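Local coordinates for hypothetic aldehyde deformylating oxygenase (Sulfolobus tokodaii, PDB 5V4T), which binds ferric iron in a ferritin-like helical fold and is probably an oxidoreductase with aldehyde deformylating oxygenase activity, at residues F6-E11 against Y129-F134; E14-L19 against E66-D71; F106-E111 against S154-K159; E160-R165 against N207-S212. All coordinates share one frame; numbering follows the deposited sequence.

In the fold
The chain is mostly helical, with no strand, and the four contacts fall into two groups on opposite sides of its centre. Contacts 1 and 2, with centres about 10 Å apart, share helix 10-23 and touch through Phe134 on Tyr67 and Phe68; in sequence, contact 2 lies between the segments of contact 1. Contacts 3 and 4, centres about 8 Å apart, meet where Ile156 packs on Ala162 and Lys159 bonds to Ser212; contact 4 opens after contact 3 closes. Contacts 1 and 3 both use helix 132-155, their segments alternating along the chain, though their centres are about 34 Å apart. Contact 3 alone carries an iron ligand, Glu111; the others lie away from the metal.

Contact 1 (F6-E11 against Y129-F134); sequences FSTPQE and YNLLKF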
# COMPACT_ATOMS: atom_id res chain seq x y z
N PHE A 6 1.80 18.80 15.87
CA PHE A 6 2.21 18.48 17.22
C PHE A 6 1.14 18.74 18.25
O PHE A 6 1.22 18.19 19.37
CB PHE A 6 3.57 19.15 17.58
CG PHE A 6 4.73 18.46 16.98
CD1 PHE A 6 5.01 17.16 17.33
CD2 PHE A 6 5.48 19.03 16.01
CE1 PHE A 6 6.06 16.50 16.75
CE2 PHE A 6 6.51 18.37 15.40
CZ PHE A 6 6.81 17.10 15.79
N SER A 7 0.09 19.47 17.90
CA SER A 7 -1.03 19.57 18.79
C SER A 7 -2.02 18.41 18.66
O SER A 7 -2.95 18.29 19.41
CB SER A 7 -1.69 20.93 18.62
OG SER A 7 -2.06 21.18 17.34
N THR A 8 -1.80 17.54 17.70
CA THR A 8 -2.51 16.27 17.64
C THR A 8 -2.07 15.34 18.79
O THR A 8 -0.87 15.26 19.09
CB THR A 8 -2.28 15.67 16.24
OG1 THR A 8 -2.60 16.67 15.25
CG2 THR A 8 -3.07 14.38 15.99
N PRO A 9 -3.00 14.58 19.38
CA PRO A 9 -2.60 13.64 20.42
C PRO A 9 -1.54 12.65 20.01
O PRO A 9 -1.49 12.19 18.87
CB PRO A 9 -3.92 12.97 20.82
CG PRO A 9 -4.94 14.01 20.52
CD PRO A 9 -4.47 14.57 19.21
N GLN A 10 -0.67 12.31 20.94
CA GLN A 10 0.45 11.48 20.64
C GLN A 10 0.08 10.12 20.05
O GLN A 10 0.71 9.68 19.11
CB GLN A 10 1.30 11.30 21.90
CG GLN A 10 2.54 10.51 21.60
CD GLN A 10 3.40 10.37 22.83
OE1 GLN A 10 3.95 11.34 23.31
NE2 GLN A 10 3.48 9.16 23.36
N GLU A 11 -0.89 9.44 20.62
CA GLU A 11 -1.29 8.10 20.09
C GLU A 11 -1.80 8.16 18.64
O GLU A 11 -1.63 7.23 17.83
CB GLU A 11 -2.40 7.50 20.98
CG GLU A 11 -1.93 6.88 22.29
CD GLU A 11 -3.02 6.01 22.97
OE1 GLU A 11 -4.23 6.34 22.88
OE2 GLU A 11 -2.67 4.98 23.58
N TYR A 129 -8.72 15.08 12.54
CA TYR A 129 -7.77 15.90 13.27
C TYR A 129 -7.34 17.15 12.52
O TYR A 129 -6.39 17.83 12.90
CB TYR A 129 -6.58 15.05 13.82
CG TYR A 129 -7.05 14.12 14.89
CD1 TYR A 129 -7.19 14.56 16.22
CD2 TYR A 129 -7.48 12.84 14.58
CE1 TYR A 129 -7.65 13.72 17.17
CE2 TYR A 129 -7.99 12.00 15.55
CZ TYR A 129 -8.09 12.46 16.84
OH TYR A 129 -8.58 11.65 17.84
N ASN A 130 -8.05 17.49 11.45
CA ASN A 130 -7.79 18.70 10.72
C ASN A 130 -6.36 18.89 10.22
O ASN A 130 -5.88 20.02 10.17
CB ASN A 130 -8.24 19.90 11.57
CG ASN A 130 -9.67 19.75 12.02
OD1 ASN A 130 -9.97 19.70 13.21
ND2 ASN A 130 -10.55 19.56 11.07
N LEU A 131 -5.73 17.79 9.78
CA LEU A 131 -4.42 17.82 9.18
C LEU A 131 -4.58 18.02 7.67
O LEU A 131 -4.64 17.08 6.91
CB LEU A 131 -3.63 16.56 9.45
CG LEU A 131 -3.40 16.29 10.97
CD1 LEU A 131 -2.91 14.92 11.25
CD2 LEU A 131 -2.40 17.36 11.48
N LEU A 132 -4.72 19.26 7.25
CA LEU A 132 -5.27 19.53 5.94
C LEU A 132 -4.38 19.16 4.78
O LEU A 132 -4.87 18.56 3.82
CB LEU A 132 -5.66 20.99 5.77
CG LEU A 132 -6.68 21.48 6.77
CD1 LEU A 132 -7.09 22.91 6.45
CD2 LEU A 132 -7.92 20.59 6.82
N LYS A 133 -3.08 19.49 4.84
CA LYS A 133 -2.18 19.13 3.77
C LYS A 133 -1.99 17.63 3.72
O LYS A 133 -1.92 17.06 2.65
CB LYS A 133 -0.83 19.83 3.96
CG LYS A 133 -0.97 21.33 3.81
CD LYS A 133 0.38 21.97 4.10
CE LYS A 133 0.24 23.45 4.28
NZ LYS A 133 1.59 23.98 4.64
N PHE A 134 -1.91 16.99 4.87
CA PHE A 134 -1.77 15.54 4.89
C PHE A 134 -2.99 14.91 4.22
O PHE A 134 -2.86 14.00 3.39
CB PHE A 134 -1.59 15.00 6.31
CG PHE A 134 -1.18 13.55 6.34
CD1 PHE A 134 0.12 13.15 6.08
CD2 PHE A 134 -2.12 12.60 6.57
CE1 PHE A 134 0.49 11.82 6.14
CE2 PHE A 134 -1.78 11.28 6.62
CZ PHE A 134 -0.47 10.89 6.45
O HOH W 1 -5.00 18.04 15.31
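The Tyr129 ring is approached obliquely by Thr8 and Pro9, neither of them squarely over a face or at an edge. Pro9 CD lies 3.9 Å from Tyr129 CE1, and Thr8 CG2 is 4.1 Å from Tyr129 CD1. The threonine methyl stands anti to the backbone N (OG1 chi1 -51°), which sends it to the tyrosine while OG1 turns to Leu131, 3.8 Å from Leu131 CD2. That hydroxyl is also held by Asn4 O and by a water 2.8 Å from Thr8 OG1. The same water donates to Tyr129 O at 2.8 Å, thereby tying the two segments through a polar bridge beside the apolar touch. With an alanine in place of Tyr129, Thr8 CG2 and Pro9 CD would probably lose their apolar neighbour and a gap would open beside the start of helix 10-23, though the bridge to the backbone oxygen could remain. Asn130, at positive phi, is the C-prime residue of a Schellman motif, with Leu131 N bonded to Ser126 O. The N-terminal arm thus lies against the turn where helix 98-128 ends and helix 132-155 begins, a helix-helix junction of the ferritin-like fold.

Contact 2 (E14-L19 against E66-D71); sequences EGIKYL and EYFKED
Lys17 and Phe68 hold the nearest CA atoms, 8.5 Å apart, where helix 14-19 passes the chain leaving helix 49-67 and folding into a type I turn from Phe68 to Asp71. Asp71 N closes that turn on Phe68 O. A salt bridge joins the two segments, with Lys17 NZ 2.7 Å from Asp71 OD1. The ammonium comes from above the carboxylate plane, 54° out of it, and is gripped further by Pro72 O and Thr75 OG1, while Trp5 NE1 holds Asp71 OD2. The lysine chain runs straight at first, then bends at chi3 (72°), which swings its end over to the aspartate. Nearer the helix its methylenes serve as apolar surface: Lys17 CG lies 3.9 Å from Phe68 CE1, coming at the ring obliquely. In this ferritin-like fold the contact fastens the N-terminal helix to the exit of helix 49-67, whose Glu57, some ten residues earlier, binds the iron. A methionine in place of Lys17 would probably leave the Asp71 carboxylate without its charge partner and Pro72 O and Thr75 OG1 without this donor. Phe68 is held from two more directions. Tyr67 CD2 sits 3.6 Å above one face, over the ring centre, and Ile16 CG2 meets the rim near the ring plane, 4.1 Å from Phe68 CZ. The isoleucine runs nearly perpendicular to the phenylalanine side chain and also packs on Leu122 and Thr125.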
# COMPACT_ATOMS: atom_id res chain seq x y z
N GLU A 14 1.26 8.64 16.54
CA GLU A 14 1.95 7.37 16.43
C GLU A 14 1.31 6.43 15.42
O GLU A 14 2.00 5.73 14.67
CB GLU A 14 2.02 6.64 17.77
CG GLU A 14 3.12 7.29 18.61
CD GLU A 14 3.15 6.82 20.05
OE1 GLU A 14 2.26 6.03 20.47
OE2 GLU A 14 4.06 7.30 20.76
N GLY A 15 -0.02 6.43 15.44
CA GLY A 15 -0.77 5.59 14.52
C GLY A 15 -0.64 6.04 13.08
O GLY A 15 -0.53 5.20 12.14
N ILE A 16 -0.69 7.33 12.87
CA ILE A 16 -0.51 7.88 11.54
C ILE A 16 0.87 7.58 11.00
O ILE A 16 1.06 7.21 9.83
CB ILE A 16 -0.80 9.41 11.52
CG1 ILE A 16 -2.29 9.66 11.83
CG2 ILE A 16 -0.27 10.06 10.23
CD1 ILE A 16 -2.69 11.11 11.90
N LYS A 17 1.89 7.77 11.84
CA LYS A 17 3.21 7.44 11.42
C LYS A 17 3.36 5.97 11.13
O LYS A 17 4.09 5.59 10.21
CB LYS A 17 4.25 7.84 12.48
CG LYS A 17 4.50 9.32 12.53
CD LYS A 17 5.56 9.62 13.59
CE LYS A 17 6.93 9.18 13.12
NZ LYS A 17 7.97 9.49 14.16
N TYR A 18 2.72 5.13 11.92
CA TYR A 18 2.87 3.67 11.72
C TYR A 18 2.31 3.23 10.37
O TYR A 18 2.99 2.54 9.59
CB TYR A 18 2.17 2.93 12.80
CG TYR A 18 2.17 1.43 12.65
CD1 TYR A 18 3.33 0.68 12.87
CD2 TYR A 18 1.04 0.75 12.20
CE1 TYR A 18 3.31 -0.69 12.75
CE2 TYR A 18 1.02 -0.64 12.09
CZ TYR A 18 2.20 -1.34 12.36
OH TYR A 18 2.25 -2.73 12.22
N LEU A 19 1.14 3.76 10.09
CA LEU A 19 0.50 3.45 8.80
C LEU A 19 1.25 4.09 7.65
O LEU A 19 1.41 3.49 6.60
CB LEU A 19 -0.96 3.86 8.79
CG LEU A 19 -1.84 2.99 9.64
CD1 LEU A 19 -3.17 3.69 9.80
CD2 LEU A 19 -1.98 1.56 9.08
N GLU A 66 8.78 14.16 2.52
CA GLU A 66 8.68 15.59 2.79
C GLU A 66 7.80 15.91 3.97
O GLU A 66 8.13 16.74 4.80
CB GLU A 66 8.14 16.33 1.57
CG GLU A 66 9.12 16.35 0.40
CD GLU A 66 10.50 16.95 0.76
OE1 GLU A 66 10.57 17.90 1.61
OE2 GLU A 66 11.51 16.47 0.18
N TYR A 67 6.66 15.23 4.08
CA TYR A 67 5.77 15.51 5.16
C TYR A 67 6.42 15.24 6.53
O TYR A 67 6.17 16.01 7.47
CB TYR A 67 4.46 14.69 5.05
CG TYR A 67 3.39 15.19 5.99
CD1 TYR A 67 2.54 16.21 5.62
CD2 TYR A 67 3.29 14.69 7.30
CE1 TYR A 67 1.56 16.71 6.50
CE2 TYR A 67 2.32 15.19 8.20
CZ TYR A 67 1.46 16.20 7.78
OH TYR A 67 0.55 16.69 8.69
N PHE A 68 7.15 14.14 6.62
CA PHE A 68 7.70 13.67 7.89
C PHE A 68 9.17 14.07 8.10
O PHE A 68 9.81 13.54 9.01
CB PHE A 68 7.49 12.19 8.06
CG PHE A 68 6.04 11.83 8.27
CD1 PHE A 68 5.38 12.18 9.42
CD2 PHE A 68 5.32 11.19 7.27
CE1 PHE A 68 4.04 11.85 9.63
CE2 PHE A 68 3.97 10.84 7.48
CZ PHE A 68 3.34 11.14 8.64
N LYS A 69 9.65 15.01 7.31
CA LYS A 69 11.00 15.63 7.58
C LYS A 69 11.22 15.87 9.08
O LYS A 69 12.27 15.57 9.62
CB LYS A 69 11.11 17.00 6.87
CG LYS A 69 11.39 16.98 5.38
CD LYS A 69 12.48 15.99 5.05
CE LYS A 69 13.01 16.15 3.65
NZ LYS A 69 13.81 14.94 3.38
N GLU A 70 10.20 16.45 9.72
CA GLU A 70 10.22 16.90 11.13
C GLU A 70 9.65 15.94 12.16
O GLU A 70 9.46 16.26 13.36
CB GLU A 70 9.61 18.29 11.20
CG GLU A 70 10.40 19.25 10.31
CD GLU A 70 9.94 20.69 10.35
OE1 GLU A 70 8.83 20.96 10.85
OE2 GLU A 70 10.70 21.58 9.88
N ASP A 71 9.38 14.73 11.71
CA ASP A 71 8.95 13.67 12.60
C ASP A 71 9.19 12.39 11.83
O ASP A 71 8.27 11.70 11.42
CB ASP A 71 7.52 13.87 13.05
CG ASP A 71 7.13 13.03 14.26
OD1 ASP A 71 7.94 12.18 14.73
OD2 ASP A 71 6.01 13.23 14.76

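Contact 3 (F106-E111 against S154-K159); sequences FHMITE and SLIEDK. With FE (Fe (III) ion), chain C.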
# COMPACT_ATOMS: atom_id res chain seq x y z
N PHE A 106 1.12 -7.16 -6.14
CA PHE A 106 1.22 -5.70 -5.93
C PHE A 106 -0.09 -5.03 -6.29
O PHE A 106 -0.81 -4.53 -5.35
CB PHE A 106 2.36 -5.08 -6.74
CG PHE A 106 2.61 -3.66 -6.32
CD1 PHE A 106 3.19 -3.36 -5.09
CD2 PHE A 106 2.24 -2.62 -7.15
CE1 PHE A 106 3.35 -2.06 -4.68
CE2 PHE A 106 2.42 -1.30 -6.74
CZ PHE A 106 2.96 -1.03 -5.50
N HIS A 107 -0.53 -5.04 -7.54
CA HIS A 107 -1.71 -4.26 -7.83
C HIS A 107 -2.93 -4.72 -7.06
O HIS A 107 -3.73 -3.91 -6.59
CB HIS A 107 -1.96 -4.18 -9.32
CG HIS A 107 -0.80 -3.62 -10.08
ND1 HIS A 107 0.39 -4.29 -10.28
CD2 HIS A 107 -0.63 -2.40 -10.64
CE1 HIS A 107 1.22 -3.53 -10.96
NE2 HIS A 107 0.62 -2.38 -11.21
N MET A 108 -3.21 -6.02 -7.07
CA MET A 108 -4.44 -6.49 -6.42
C MET A 108 -4.34 -6.50 -4.90
O MET A 108 -5.18 -5.92 -4.27
CB MET A 108 -4.83 -7.92 -6.91
CG MET A 108 -5.11 -8.00 -8.40
SD MET A 108 -6.49 -7.00 -9.01
CE MET A 108 -5.62 -5.63 -9.80
N ILE A 109 -3.34 -7.17 -4.34
CA ILE A 109 -3.29 -7.35 -2.91
C ILE A 109 -2.74 -6.08 -2.22
O ILE A 109 -3.23 -5.63 -1.21
CB ILE A 109 -2.49 -8.62 -2.53
CG1 ILE A 109 -3.28 -9.90 -2.81
CG2 ILE A 109 -1.95 -8.59 -1.12
CD1 ILE A 109 -4.44 -10.16 -1.86
N THR A 110 -1.65 -5.57 -2.74
CA THR A 110 -0.98 -4.46 -2.03
C THR A 110 -1.71 -3.18 -2.26
O THR A 110 -2.06 -2.50 -1.29
CB THR A 110 0.51 -4.33 -2.42
OG1 THR A 110 1.16 -5.59 -2.20
CG2 THR A 110 1.21 -3.28 -1.62
N GLU A 111 -1.96 -2.83 -3.51
CA GLU A 111 -2.70 -1.62 -3.82
C GLU A 111 -4.19 -1.79 -3.61
O GLU A 111 -4.83 -0.88 -3.09
CB GLU A 111 -2.39 -1.14 -5.24
CG GLU A 111 -0.90 -0.89 -5.47
CD GLU A 111 -0.57 -0.39 -6.89
OE1 GLU A 111 -0.98 -1.04 -7.85
OE2 GLU A 111 0.12 0.66 -7.08
N SER A 154 -5.55 -4.83 -16.17
CA SER A 154 -5.20 -4.95 -17.53
C SER A 154 -3.99 -5.83 -17.81
O SER A 154 -3.87 -6.34 -18.94
CB SER A 154 -5.02 -3.49 -18.15
OG SER A 154 -3.72 -3.07 -18.00
N LEU A 155 -3.13 -6.09 -16.84
CA LEU A 155 -1.97 -6.92 -16.93
C LEU A 155 -2.30 -8.41 -16.81
O LEU A 155 -1.46 -9.27 -17.10
CB LEU A 155 -0.95 -6.60 -15.84
CG LEU A 155 -0.33 -5.19 -15.92
CD1 LEU A 155 0.58 -4.96 -14.71
CD2 LEU A 155 0.36 -4.96 -17.26
N ILE A 156 -3.51 -8.71 -16.31
CA ILE A 156 -3.93 -10.10 -16.11
C ILE A 156 -4.58 -10.67 -17.35
O ILE A 156 -5.59 -10.12 -17.87
CB ILE A 156 -4.90 -10.16 -14.91
CG1 ILE A 156 -4.10 -9.84 -13.67
CG2 ILE A 156 -5.53 -11.55 -14.79
CD1 ILE A 156 -4.95 -9.40 -12.49
N GLU A 157 -4.09 -11.83 -17.75
CA GLU A 157 -4.74 -12.60 -18.81
C GLU A 157 -5.31 -13.92 -18.31
O GLU A 157 -6.42 -14.30 -18.68
CB GLU A 157 -3.76 -12.93 -19.93
CG GLU A 157 -2.69 -11.88 -20.14
CD GLU A 157 -3.13 -10.76 -21.05
OE1 GLU A 157 -4.31 -10.33 -20.95
OE2 GLU A 157 -2.28 -10.31 -21.87
N ASP A 158 -4.50 -14.63 -17.57
CA ASP A 158 -4.95 -15.93 -17.02
C ASP A 158 -5.77 -15.71 -15.76
O ASP A 158 -5.22 -15.60 -14.67
CB ASP A 158 -3.74 -16.76 -16.72
CG ASP A 158 -4.04 -18.24 -16.38
OD1 ASP A 158 -5.14 -18.59 -15.94
OD2 ASP A 158 -3.07 -19.05 -16.49
N LYS A 159 -7.07 -15.68 -15.94
CA LYS A 159 -8.02 -15.33 -14.86
C LYS A 159 -7.95 -16.31 -13.73
O LYS A 159 -7.88 -15.91 -12.55
CB LYS A 159 -9.45 -15.23 -15.40
CG LYS A 159 -9.75 -14.07 -16.34
CD LYS A 159 -11.20 -14.15 -16.81
CE LYS A 159 -11.42 -13.09 -17.84
NZ LYS A 159 -12.86 -12.81 -17.96
FE FE C . 0.24 2.44 -6.32
O HOH W 2 1.01 1.89 -4.48
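His107 and Met108, which pack on Leu155 and Ile156, lie in a widened pi-type turn of helix 98-128, where Glu111 N bonds to Phe106 O at 2.8 Å. The histidine ring is sandwiched. Leu155 CD1 lies over one face, 4.1 Å from His107 CE1, and Phe106 CD2 stands over the other, 4.0 Å above the plane and offset toward the rim. Its NE2 bonds to Gln53 OE1, which helps fix the turn of the ring between these neighbours. Beside it Met108 CG touches Ile156 CD1 at 4.3 Å, where the chain leaves helix 132-155 for the loop that leads to Asp158, the N-cap of helix 159-179. The same wide turn ends at Glu111. With CG beside the backbone N (chi1 -57°) and the chain extended beyond it, this side chain delivers OE2 to the ferric ion at 1.9 Å. OE1 stays 4.0 Å from the iron, and the carboxylate therefore binds through one oxygen. Glu57, Glu145, His148 and a water, whose oxygen is 2.1 Å from the iron, complete the site. Such an oxygen-rich shell suits ferric iron, and the water probably marks a position that can exchange, consistent with an oxidoreductase.

Contact 4 (E160-R165 against N207-S212); sequences EYAVKR and NKILGS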
# COMPACT_ATOMS: atom_id res chain seq x y z
N GLU A 160 -7.94 -17.59 -14.03
CA GLU A 160 -7.86 -18.60 -12.98
C GLU A 160 -6.58 -18.53 -12.16
O GLU A 160 -6.62 -18.55 -10.91
CB GLU A 160 -8.05 -19.99 -13.64
CG GLU A 160 -8.02 -21.15 -12.69
CD GLU A 160 -8.07 -22.52 -13.39
OE1 GLU A 160 -8.35 -22.62 -14.62
OE2 GLU A 160 -7.85 -23.54 -12.67
N TYR A 161 -5.41 -18.34 -12.82
CA TYR A 161 -4.20 -18.21 -12.10
C TYR A 161 -4.20 -16.96 -11.19
O TYR A 161 -3.75 -16.99 -10.04
CB TYR A 161 -3.05 -18.05 -13.10
CG TYR A 161 -1.70 -17.90 -12.47
CD1 TYR A 161 -0.97 -18.95 -12.03
CD2 TYR A 161 -1.12 -16.62 -12.36
CE1 TYR A 161 0.32 -18.78 -11.47
CE2 TYR A 161 0.14 -16.45 -11.81
CZ TYR A 161 0.86 -17.57 -11.42
OH TYR A 161 2.08 -17.46 -10.85
N ALA A 162 -4.74 -15.87 -11.72
CA ALA A 162 -4.75 -14.61 -10.95
C ALA A 162 -5.65 -14.67 -9.70
O ALA A 162 -5.28 -14.26 -8.63
CB ALA A 162 -5.16 -13.44 -11.85
N VAL A 163 -6.81 -15.28 -9.88
CA VAL A 163 -7.71 -15.45 -8.73
C VAL A 163 -7.03 -16.29 -7.67
O VAL A 163 -7.07 -15.96 -6.51
CB VAL A 163 -9.06 -16.02 -9.16
CG1 VAL A 163 -9.93 -16.36 -7.95
CG2 VAL A 163 -9.79 -15.07 -10.06
N LYS A 164 -6.42 -17.45 -8.07
CA LYS A 164 -5.75 -18.29 -7.12
C LYS A 164 -4.60 -17.55 -6.39
O LYS A 164 -4.42 -17.71 -5.17
CB LYS A 164 -5.26 -19.59 -7.78
CG LYS A 164 -6.40 -20.50 -8.21
CD LYS A 164 -5.92 -21.75 -8.94
CE LYS A 164 -4.56 -22.26 -8.44
NZ LYS A 164 -4.32 -23.72 -8.74
N ARG A 165 -3.86 -16.70 -7.13
CA ARG A 165 -2.84 -15.87 -6.53
C ARG A 165 -3.39 -14.96 -5.46
O ARG A 165 -2.77 -14.83 -4.35
CB ARG A 165 -2.12 -15.00 -7.55
CG ARG A 165 -1.17 -15.74 -8.46
CD ARG A 165 0.22 -15.86 -7.92
NE ARG A 165 0.85 -14.57 -7.76
CZ ARG A 165 1.97 -14.40 -7.12
NH1 ARG A 165 2.64 -15.47 -6.66
NH2 ARG A 165 2.50 -13.21 -7.01
N ASN A 207 -14.02 -10.51 -8.29
CA ASN A 207 -15.11 -10.30 -9.20
C ASN A 207 -14.74 -9.53 -10.47
O ASN A 207 -15.21 -9.85 -11.58
CB ASN A 207 -16.22 -9.62 -8.49
CG ASN A 207 -16.90 -10.52 -7.46
OD1 ASN A 207 -16.70 -11.72 -7.47
ND2 ASN A 207 -17.78 -9.94 -6.66
N LYS A 208 -13.89 -8.52 -10.31
CA LYS A 208 -13.47 -7.70 -11.44
C LYS A 208 -12.57 -8.50 -12.39
O LYS A 208 -12.72 -8.43 -13.61
CB LYS A 208 -12.72 -6.49 -10.93
CG LYS A 208 -13.63 -5.31 -10.68
CD LYS A 208 -13.87 -4.56 -12.00
CE LYS A 208 -13.95 -3.05 -11.85
NZ LYS A 208 -14.96 -2.48 -12.78
N ILE A 209 -11.68 -9.31 -11.81
CA ILE A 209 -10.83 -10.23 -12.59
C ILE A 209 -11.69 -11.21 -13.43
O ILE A 209 -11.43 -11.42 -14.62
CB ILE A 209 -9.81 -11.03 -11.77
CG1 ILE A 209 -8.76 -10.11 -11.08
CG2 ILE A 209 -9.14 -12.11 -12.58
CD1 ILE A 209 -8.02 -10.80 -10.01
N LEU A 210 -12.69 -11.79 -12.78
CA LEU A 210 -13.58 -12.71 -13.47
C LEU A 210 -14.52 -12.07 -14.48
O LEU A 210 -14.97 -12.76 -15.39
CB LEU A 210 -14.33 -13.59 -12.45
CG LEU A 210 -13.36 -14.51 -11.73
CD1 LEU A 210 -14.13 -15.32 -10.71
CD2 LEU A 210 -12.57 -15.47 -12.57
N GLY A 211 -14.79 -10.79 -14.32
CA GLY A 211 -15.65 -10.04 -15.24
C GLY A 211 -15.00 -9.41 -16.44
O GLY A 211 -15.73 -8.92 -17.29
N SER A 212 -13.66 -9.46 -16.57
CA SER A 212 -12.94 -8.76 -17.67
C SER A 212 -13.19 -9.31 -19.06
O SER A 212 -13.18 -10.53 -19.18
CB SER A 212 -11.44 -8.83 -17.47
OG SER A 212 -11.10 -8.34 -16.21
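Lys208 O, in the helical turn whose Ile209 and Leu210 pack on Val163, is held by two donors: Ser212 OG at 3.1 Å and, weakly, Gly211 N at 3.2 Å. The hydroxyl lies somewhat out of the carbonyl plane, with a C=O...donor angle of 141°. Gly211 N also reaches Asn207 O at 2.9 Å, so the last helical turn of segment 207-212 is closed by the backbone as well. Across the contact everything is apolar. Val163 CG2 is the main point of touch, 3.8 Å from Leu210 CD2 and 3.9 Å from Ile209 CG2. It stands beside the backbone N of Val163, while CG1 is anti to that N (chi1 173°), and from there one methyl meets two successive residues of the facing helix. The Val163 and Ile209 side chains lie alongside each other pointing opposite ways, and Leu210 comes nearly perpendicular to the valine. The two segments form an antiparallel helix pair, their axes 9.8 Å apart at closest and 176° between directions, joining helix 159-179 to the C-terminal helix 191-211 of the ferritin-like fold. One residue earlier, Ala162 CB adds a touch on Ile209 CG2 at 4.3 Å. Ile209 also reaches Leu153 and Ile156, which extends the apolar seam to the end of helix 132-155. Lys159 NZ bonds to Ser212 O, adding a polar tie just before Glu160.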